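Local structure of orotidine 5'-phosphate decarboxylase (Lactobacillus acidophilus, 3TFX) at residues K117-T122 with G160-P165; I127-L132 with L140-Q145; F179-P184 with G209-V214. The protein probably catalyses the decarboxylation of orotidine 5'-monophosphate to uridine 5'-monophosphate, the last step of de novo UMP synthesis, as a homodimer. One frame throughout, in Å; residues are numbered along the deposited sequence.

Contact 1: K117-T122 with G160-P165; sequences KLLAVT and GVICSP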
loop_
_atom_site.group_PDB
_atom_site.type_symbol
_atom_site.label_atom_id
_atom_site.label_comp_id
_atom_site.label_asym_id
_atom_site.label_seq_id
_atom_site.Cartn_x
_atom_site.Cartn_y
_atom_site.Cartn_z
ATOM N N LYS A 117 -1.584 -16.544 -1.006
ATOM C CA LYS A 117 -0.316 -16.491 -1.738
ATOM C C LYS A 117 0.199 -15.054 -1.711
ATOM O O LYS A 117 -0.565 -14.126 -1.931
ATOM C CB LYS A 117 -0.492 -16.994 -3.180
ATOM C CG LYS A 117 -0.996 -18.428 -3.272
ATOM C CD LYS A 117 0.180 -19.390 -3.210
ATOM C CE LYS A 117 -0.044 -20.553 -2.264
ATOM N NZ LYS A 117 -0.879 -21.634 -2.835
ATOM N N LEU A 118 1.484 -14.880 -1.413
ATOM C CA LEU A 118 2.094 -13.551 -1.346
ATOM C C LEU A 118 2.781 -13.248 -2.660
ATOM O O LEU A 118 3.718 -13.938 -3.061
ATOM C CB LEU A 118 3.120 -13.481 -0.209
ATOM C CG LEU A 118 3.924 -12.196 -0.008
ATOM C CD1 LEU A 118 2.997 -11.019 0.318
ATOM C CD2 LEU A 118 4.983 -12.409 1.107
ATOM N N LEU A 119 2.339 -12.196 -3.319
ATOM C CA LEU A 119 2.910 -11.850 -4.606
ATOM C C LEU A 119 3.678 -10.546 -4.496
ATOM O O LEU A 119 3.181 -9.577 -3.920
ATOM C CB LEU A 119 1.797 -11.725 -5.661
ATOM C CG LEU A 119 0.862 -12.924 -5.820
ATOM C CD1 LEU A 119 -0.381 -12.528 -6.620
ATOM C CD2 LEU A 119 1.596 -14.071 -6.506
ATOM N N ALA A 120 4.873 -10.514 -5.065
ATOM C CA ALA A 120 5.698 -9.309 -5.032
ATOM C C ALA A 120 5.487 -8.476 -6.271
ATOM O O ALA A 120 5.477 -8.988 -7.400
ATOM C CB ALA A 120 7.176 -9.648 -4.884
ATOM N N VAL A 121 5.273 -7.192 -6.043
ATOM C CA VAL A 121 5.344 -6.219 -7.098
ATOM C C VAL A 121 6.792 -5.834 -7.226
ATOM O O VAL A 121 7.533 -5.737 -6.236
ATOM C CB VAL A 121 4.464 -4.986 -6.809
ATOM C CG1 VAL A 121 4.850 -3.789 -7.707
ATOM C CG2 VAL A 121 2.989 -5.365 -6.980
ATOM N N THR A 122 7.185 -5.608 -8.462
ATOM C CA THR A 122 8.558 -5.420 -8.804
ATOM C C THR A 122 8.703 -3.913 -9.128
ATOM O O THR A 122 8.840 -3.079 -8.197
ATOM C CB THR A 122 8.876 -6.478 -9.911
ATOM O OG1 THR A 122 9.866 -7.412 -9.459
ATOM C CG2 THR A 122 9.158 -5.923 -11.271
ATOM N N GLY A 160 5.095 -15.682 -5.421
ATOM C CA GLY A 160 5.066 -15.315 -6.829
ATOM C C GLY A 160 5.344 -13.848 -7.049
ATOM O O GLY A 160 5.648 -13.122 -6.098
ATOM N N VAL A 161 5.290 -13.432 -8.320
ATOM C CA VAL A 161 5.433 -12.031 -8.698
ATOM C C VAL A 161 4.338 -11.600 -9.690
ATOM O O VAL A 161 3.781 -12.416 -10.416
ATOM C CB VAL A 161 6.786 -11.746 -9.380
ATOM C CG1 VAL A 161 7.900 -11.702 -8.368
ATOM C CG2 VAL A 161 7.053 -12.767 -10.515
ATOM N N ILE A 162 4.065 -10.303 -9.724
ATOM C CA ILE A 162 3.295 -9.712 -10.799
ATOM C C ILE A 162 4.300 -9.310 -11.864
ATOM O O ILE A 162 5.216 -8.547 -11.581
ATOM C CB ILE A 162 2.550 -8.438 -10.324
ATOM C CG1 ILE A 162 1.786 -8.685 -9.004
ATOM C CG2 ILE A 162 1.712 -7.819 -11.489
ATOM C CD1 ILE A 162 0.720 -9.774 -9.032
ATOM N N CYS A 163 4.128 -9.816 -13.086
ATOM C CA CYS A 163 4.990 -9.454 -14.200
ATOM C C CYS A 163 4.165 -9.374 -15.471
ATOM O O CYS A 163 3.024 -9.796 -15.493
ATOM C CB CYS A 163 6.128 -10.473 -14.368
ATOM S SG CYS A 163 5.577 -12.183 -14.698
ATOM N N SER A 164 4.748 -8.822 -16.528
ATOM C CA SER A 164 4.086 -8.784 -17.820
ATOM C C SER A 164 4.234 -10.160 -18.476
ATOM O O SER A 164 5.201 -10.871 -18.200
ATOM C CB SER A 164 4.729 -7.733 -18.717
ATOM O OG SER A 164 5.648 -8.368 -19.574
ATOM N N PRO A 165 3.276 -10.543 -19.337
ATOM C CA PRO A 165 3.369 -11.806 -20.068
ATOM C C PRO A 165 4.747 -12.048 -20.710
ATOM O O PRO A 165 5.260 -13.169 -20.665
ATOM C CB PRO A 165 2.283 -11.675 -21.149
ATOM C CG PRO A 165 1.609 -10.319 -20.922
ATOM C CD PRO A 165 1.974 -9.886 -19.548
HETATM O O HOH W 1 5.343 -6.170 -10.573
#
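Gly160 and Leu118 start the pairing of strand 160-162 with strand 117-121. The two run parallel in register, their short axes 44° apart. The amide of Gly160 makes a weak bond to Leu118 O. Its carbonyl does more: Gly160 O takes the amide of Ala120 at 2.9 Å in a nearly straight bond. Leu119 CD2 lies over Gly160 CA at 3.7 Å, and a CB on Gly160 would clash with that methyl.

Val161 turns to the same face of the sheet as Ala120. Its CG1 meets Ala120 CB at 4.1 Å, and Val161 CA makes a CA-H...O contact with Ala120 O. That oxygen also accepts the amide of Ile162 (Ile162 N to Ala120 O, 3.0 Å).

Ile162 supplies the main apolar link. Its CG1 stands anti to its own carbonyl carbon (chi1 -49°), and its CD1 reaches back to the Leu119 side chain, 3.8 Å from Leu119 CD1. The two side chains cross at about a right angle. CG1 also touches Val121 CG2 at 4.1 Å. Cut back to an alanine, Ile162 would lose CG1 and CD1, which is likely to open a gap beside Leu119 and to leave Val121 CG2 without this neighbour. Past the bridges, one water joins the strands, taking the amide of Thr122 and donating to Ile162 O at 2.6 Å.

These are neighbouring strands of the closed eight-stranded TIM barrel. Val121 lies close to Lys64, the predicted proton donor. Leu119 packs on Phe86 of strand 86-90 and on Val182 of strand 180-183. Leu118 turns the other way, against helix 95-108.

Contact 2: I127-L132 with L140-Q145; sequences ISDDVL and LPMAEQ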
loop_
_atom_site.group_PDB
_atom_site.type_symbol
_atom_site.label_atom_id
_atom_site.label_comp_id
_atom_site.label_asym_id
_atom_site.label_seq_id
_atom_site.Cartn_x
_atom_site.Cartn_y
_atom_site.Cartn_z
ATOM N N ILE A 127 6.211 3.124 -13.848
ATOM C CA ILE A 127 7.611 3.508 -13.867
ATOM C C ILE A 127 8.184 3.194 -15.252
ATOM O O ILE A 127 8.355 2.028 -15.607
ATOM C CB ILE A 127 8.444 2.759 -12.774
ATOM C CG1 ILE A 127 7.774 2.826 -11.381
ATOM C CG2 ILE A 127 9.877 3.259 -12.738
ATOM C CD1 ILE A 127 7.343 4.229 -10.890
ATOM N N SER A 128 8.456 4.238 -16.033
ATOM C CA SER A 128 9.163 4.084 -17.296
ATOM C C SER A 128 10.669 4.042 -17.014
ATOM O O SER A 128 11.110 4.249 -15.869
ATOM C CB SER A 128 8.819 5.231 -18.257
ATOM O OG SER A 128 9.099 6.493 -17.667
ATOM N N ASP A 129 11.453 3.776 -18.054
ATOM C CA ASP A 129 12.916 3.787 -17.942
ATOM C C ASP A 129 13.487 5.098 -17.386
ATOM O O ASP A 129 14.421 5.065 -16.574
ATOM C CB ASP A 129 13.554 3.454 -19.287
ATOM C CG ASP A 129 13.342 2.006 -19.675
ATOM O OD1 ASP A 129 12.730 1.758 -20.733
ATOM O OD2 ASP A 129 13.780 1.115 -18.917
ATOM N N ASP A 130 12.924 6.227 -17.825
ATOM C CA ASP A 130 13.303 7.554 -17.334
ATOM C C ASP A 130 12.916 7.775 -15.862
ATOM O O ASP A 130 13.698 8.340 -15.087
ATOM C CB ASP A 130 12.681 8.657 -18.197
ATOM C CG ASP A 130 13.046 10.064 -17.707
ATOM O OD1 ASP A 130 14.217 10.472 -17.899
ATOM O OD2 ASP A 130 12.166 10.759 -17.134
ATOM N N VAL A 131 11.711 7.340 -15.492
ATOM C CA VAL A 131 11.265 7.414 -14.099
ATOM C C VAL A 131 12.151 6.521 -13.220
ATOM O O VAL A 131 12.566 6.927 -12.125
ATOM C CB VAL A 131 9.762 7.056 -13.938
ATOM C CG1 VAL A 131 9.371 7.008 -12.462
ATOM C CG2 VAL A 131 8.889 8.075 -14.668
ATOM N N LEU A 132 12.463 5.325 -13.723
ATOM C CA LEU A 132 13.346 4.391 -13.022
ATOM C C LEU A 132 14.713 5.019 -12.775
ATOM O O LEU A 132 15.259 4.909 -11.668
ATOM C CB LEU A 132 13.501 3.073 -13.807
ATOM C CG LEU A 132 14.428 1.994 -13.216
ATOM C CD1 LEU A 132 13.840 1.347 -11.951
ATOM C CD2 LEU A 132 14.762 0.933 -14.248
ATOM N N LEU A 140 20.359 0.227 -11.890
ATOM C CA LEU A 140 20.207 -0.860 -12.876
ATOM C C LEU A 140 19.158 -0.544 -13.957
ATOM O O LEU A 140 18.135 0.080 -13.656
ATOM C CB LEU A 140 19.850 -2.185 -12.181
ATOM C CG LEU A 140 20.844 -2.833 -11.210
ATOM C CD1 LEU A 140 20.242 -4.115 -10.606
ATOM C CD2 LEU A 140 22.184 -3.139 -11.883
ATOM N N PRO A 141 19.402 -0.982 -15.217
ATOM C CA PRO A 141 18.343 -0.911 -16.233
ATOM C C PRO A 141 17.154 -1.806 -15.865
ATOM O O PRO A 141 17.305 -2.715 -15.050
ATOM C CB PRO A 141 19.032 -1.411 -17.517
ATOM C CG PRO A 141 20.222 -2.147 -17.062
ATOM C CD PRO A 141 20.671 -1.454 -15.797
HETATM N N MSE A 142 16.003 -1.543 -16.484
HETATM C CA MSE A 142 14.717 -2.142 -16.113
HETATM C C MSE A 142 14.734 -3.664 -15.936
HETATM O O MSE A 142 14.326 -4.163 -14.883
HETATM C CB MSE A 142 13.624 -1.722 -17.111
HETATM C CG MSE A 142 12.193 -2.139 -16.736
HETATM SE SE MSE A 142 11.542 -1.403 -15.025
HETATM C CE MSE A 142 11.302 0.467 -15.542
ATOM N N ALA A 143 15.217 -4.383 -16.957
ATOM C CA ALA A 143 15.157 -5.848 -16.987
ATOM C C ALA A 143 15.984 -6.483 -15.884
ATOM O O ALA A 143 15.588 -7.508 -15.320
ATOM C CB ALA A 143 15.587 -6.389 -18.351
ATOM N N GLU A 144 17.128 -5.866 -15.590
ATOM C CA GLU A 144 18.018 -6.326 -14.525
ATOM C C GLU A 144 17.420 -6.063 -13.145
ATOM O O GLU A 144 17.534 -6.903 -12.248
ATOM C CB GLU A 144 19.397 -5.666 -14.637
ATOM C CG GLU A 144 20.293 -6.242 -15.746
ATOM C CD GLU A 144 21.700 -5.635 -15.764
ATOM O OE1 GLU A 144 22.298 -5.445 -14.674
ATOM O OE2 GLU A 144 22.211 -5.349 -16.872
ATOM N N GLN A 145 16.784 -4.902 -12.989
ATOM C CA GLN A 145 16.168 -4.507 -11.720
ATOM C C GLN A 145 14.967 -5.400 -11.401
ATOM O O GLN A 145 14.793 -5.851 -10.267
ATOM C CB GLN A 145 15.763 -3.022 -11.751
ATOM C CG GLN A 145 14.870 -2.560 -10.586
ATOM C CD GLN A 145 15.627 -2.382 -9.265
ATOM O OE1 GLN A 145 16.833 -2.672 -9.156
ATOM N NE2 GLN A 145 14.916 -1.895 -8.253
#
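Met142, a selenomethionine in the crystal, sends its side chain from the start of helix 142-155 to the start of helix 129-134. The terminal methyl does most of the touching. Met142 CE lies 3.3 Å from Ile127 O and 3.7 Å from Leu132 CD2. It also meets Ile127 CG2 at 4.2 Å. The chain leaves with CG anti to the backbone N (chi1 -173°), then bends at chi2 and chi3, which carries the methyl in beside Leu132.

Leu132 answers from the other helix. Its CD2 rests against the backbone where helix 142-155 begins, 3.5 Å from Leu140 O and 3.6 Å from Met142 N. Its other methyl, CD1, comes loosely up to Gln145 CG. At the more exposed side, Asp129 OD2 sits 3.4 Å from Met142 CB. No hydrogen bond crosses between the segments, so the contact rests on packing.

The helix starts set these groups in place. Ser128 is the N-cap residue of helix 129-134, and Leu132 N bonds to Ser128 O at 2.8 Å in the first turn. Pro141 holds the N-cap position of the other helix, where Gln145 N bonds to Pro141 O. Gln145 NE2 is bonded to Glu123, which also packs on Leu132 and Met142. Ile127 and Leu140 reach Gly93 and Asn137 of the second subunit.

Two helix N-terminal turns are thus packed together in the connection between strands 117-121 and 160-162. It is a helical elaboration of one beta-alpha unit of the TIM barrel, beside the dimer interface.

Contact 3: F179-P184 with G209-V214; sequences FLYVTP and GSSAIV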
loop_
_atom_site.group_PDB
_atom_site.type_symbol
_atom_site.label_atom_id
_atom_site.label_comp_id
_atom_site.label_asym_id
_atom_site.label_seq_id
_atom_site.Cartn_x
_atom_site.Cartn_y
_atom_site.Cartn_z
ATOM N N PHE A 179 6.767 -21.267 -7.947
ATOM C CA PHE A 179 6.573 -19.821 -7.988
ATOM C C PHE A 179 5.408 -19.510 -8.920
ATOM O O PHE A 179 5.161 -20.242 -9.892
ATOM C CB PHE A 179 7.831 -19.133 -8.516
ATOM C CG PHE A 179 8.092 -17.763 -7.924
ATOM C CD1 PHE A 179 8.157 -17.579 -6.544
ATOM C CD2 PHE A 179 8.318 -16.663 -8.757
ATOM C CE1 PHE A 179 8.426 -16.315 -5.994
ATOM C CE2 PHE A 179 8.590 -15.396 -8.222
ATOM C CZ PHE A 179 8.660 -15.227 -6.833
ATOM N N LEU A 180 4.696 -18.432 -8.620
ATOM C CA LEU A 180 3.554 -18.009 -9.428
ATOM C C LEU A 180 3.902 -16.792 -10.260
ATOM O O LEU A 180 4.306 -15.764 -9.730
ATOM C CB LEU A 180 2.346 -17.714 -8.531
ATOM C CG LEU A 180 1.789 -18.918 -7.756
ATOM C CD1 LEU A 180 0.821 -18.451 -6.697
ATOM C CD2 LEU A 180 1.134 -20.006 -8.684
ATOM N N TYR A 181 3.747 -16.904 -11.573
ATOM C CA TYR A 181 3.926 -15.747 -12.444
ATOM C C TYR A 181 2.541 -15.236 -12.820
ATOM O O TYR A 181 1.845 -15.852 -13.632
ATOM C CB TYR A 181 4.797 -16.116 -13.656
ATOM C CG TYR A 181 6.109 -16.754 -13.230
ATOM C CD1 TYR A 181 7.208 -15.964 -12.910
ATOM C CD2 TYR A 181 6.233 -18.135 -13.106
ATOM C CE1 TYR A 181 8.420 -16.532 -12.498
ATOM C CE2 TYR A 181 7.452 -18.722 -12.696
ATOM C CZ TYR A 181 8.529 -17.906 -12.385
ATOM O OH TYR A 181 9.718 -18.452 -11.963
ATOM N N VAL A 182 2.138 -14.135 -12.182
ATOM C CA VAL A 182 0.791 -13.575 -12.326
ATOM C C VAL A 182 0.823 -12.373 -13.270
ATOM O O VAL A 182 1.515 -11.381 -13.001
ATOM C CB VAL A 182 0.191 -13.192 -10.968
ATOM C CG1 VAL A 182 -1.193 -12.523 -11.135
ATOM C CG2 VAL A 182 0.097 -14.431 -10.057
ATOM N N THR A 183 0.085 -12.480 -14.379
ATOM C CA THR A 183 0.225 -11.550 -15.509
ATOM C C THR A 183 -1.090 -10.830 -15.875
ATOM O O THR A 183 -2.010 -11.467 -16.392
ATOM C CB THR A 183 0.757 -12.286 -16.770
ATOM O OG1 THR A 183 -0.206 -13.251 -17.197
ATOM C CG2 THR A 183 2.057 -13.020 -16.474
ATOM N N PRO A 184 -1.174 -9.497 -15.625
ATOM C CA PRO A 184 -2.404 -8.694 -15.882
ATOM C C PRO A 184 -2.720 -8.128 -17.275
ATOM O O PRO A 184 -3.858 -7.680 -17.517
ATOM C CB PRO A 184 -2.275 -7.516 -14.891
ATOM C CG PRO A 184 -0.811 -7.356 -14.686
ATOM C CD PRO A 184 -0.195 -8.744 -14.809
ATOM N N GLY A 209 3.896 -19.447 -20.224
ATOM C CA GLY A 209 4.074 -19.961 -18.860
ATOM C C GLY A 209 3.464 -19.148 -17.723
ATOM O O GLY A 209 3.838 -19.338 -16.575
ATOM N N SER A 210 2.524 -18.247 -18.025
ATOM C CA SER A 210 1.792 -17.537 -16.964
ATOM C C SER A 210 1.064 -18.523 -16.018
ATOM O O SER A 210 0.438 -19.483 -16.477
ATOM C CB SER A 210 0.809 -16.531 -17.569
ATOM O OG SER A 210 -0.005 -15.969 -16.559
ATOM N N SER A 211 1.192 -18.317 -14.703
ATOM C CA SER A 211 0.499 -19.165 -13.724
ATOM C C SER A 211 -0.950 -18.735 -13.554
ATOM O O SER A 211 -1.791 -19.530 -13.149
ATOM C CB SER A 211 1.186 -19.093 -12.355
ATOM O OG SER A 211 2.586 -19.255 -12.479
ATOM N N ALA A 212 -1.219 -17.458 -13.825
ATOM C CA ALA A 212 -2.535 -16.856 -13.630
ATOM C C ALA A 212 -2.609 -15.591 -14.458
ATOM O O ALA A 212 -1.652 -14.827 -14.497
ATOM C CB ALA A 212 -2.759 -16.508 -12.152
ATOM N N ILE A 213 -3.751 -15.339 -15.091
ATOM C CA ILE A 213 -3.932 -14.071 -15.811
ATOM C C ILE A 213 -4.976 -13.231 -15.132
ATOM O O ILE A 213 -5.934 -13.767 -14.573
ATOM C CB ILE A 213 -4.325 -14.274 -17.314
ATOM C CG1 ILE A 213 -5.647 -15.056 -17.440
ATOM C CG2 ILE A 213 -3.171 -14.935 -18.056
ATOM C CD1 ILE A 213 -6.136 -15.313 -18.866
ATOM N N VAL A 214 -4.795 -11.916 -15.174
ATOM C CA VAL A 214 -5.883 -11.023 -14.800
ATOM C C VAL A 214 -6.497 -10.267 -15.996
ATOM O O VAL A 214 -5.789 -9.705 -16.843
ATOM C CB VAL A 214 -5.616 -10.184 -13.474
ATOM C CG1 VAL A 214 -4.162 -10.278 -12.987
ATOM C CG2 VAL A 214 -6.139 -8.747 -13.555
#
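Tyr181 and Ser211 meet just ahead of a parallel pairing, in which Val182 bridges to Ala212 and Thr183 to Ile213; the short strand axes are 20° apart. Ser211 N bonds to Tyr181 O at 2.8 Å. Thr183 N then meets Ala212 O at 2.9 Å, nearly along the C=O axis. The last rung, Val214 N to Thr183 O, is less well aimed: the donor stands 46° out of the carbonyl plane.

Ser211 also uses its side chain. With OG anti to the carbonyl carbon (chi1 -48°), the hydroxyl turns back to accept the amide of Tyr181 at 2.8 Å (Ser211 OG to Tyr181 N). Its CB touches Leu180 CD2. On the face of Thr183 and Ile213, Thr183 OG1 and Ser210 OG share a 2.8 Å hydrogen bond. On the face of Val182 and Ala212, Val182 CG2 lies against Ala212 CB. Val214 CG1 touches both Val182 CG1 and Pro184 CB, 3.8 Å from the latter.

Gly209 ends helix 202-207 in a Schellman motif and leads toward strand 212-215. The Tyr181 ring packs on helix 168-175, and its OH bonds to Gly176 O. Strand 160-162 lies along the other edge of strand 180-183, and Ile213 bonds through its backbone to Ile8, closing the barrel.

How the contacts relate
Contacts 1 and 3 belong to one parallel sheet, the closed barrel. Their centres are about 8 Å apart. The order across the sheet is 117-121, 160-162, 180-183, 212-215, so strands 160-162 and 180-183 are where the two contacts adjoin. Val161 joins the two contacts through probable backbone bonds to Leu180 and Val182. Contact 2 lies outside the barrel, its centre about 17 Å from that of contact 1 and about 21 Å from that of contact 3. Its helices fall in the chain between the two strands of contact 1. Contact 3 follows both in sequence. Contacts 1 and 3 thus build barrel wall near predicted substrate-site residues, while contact 2 shapes the outer connection beside the second subunit.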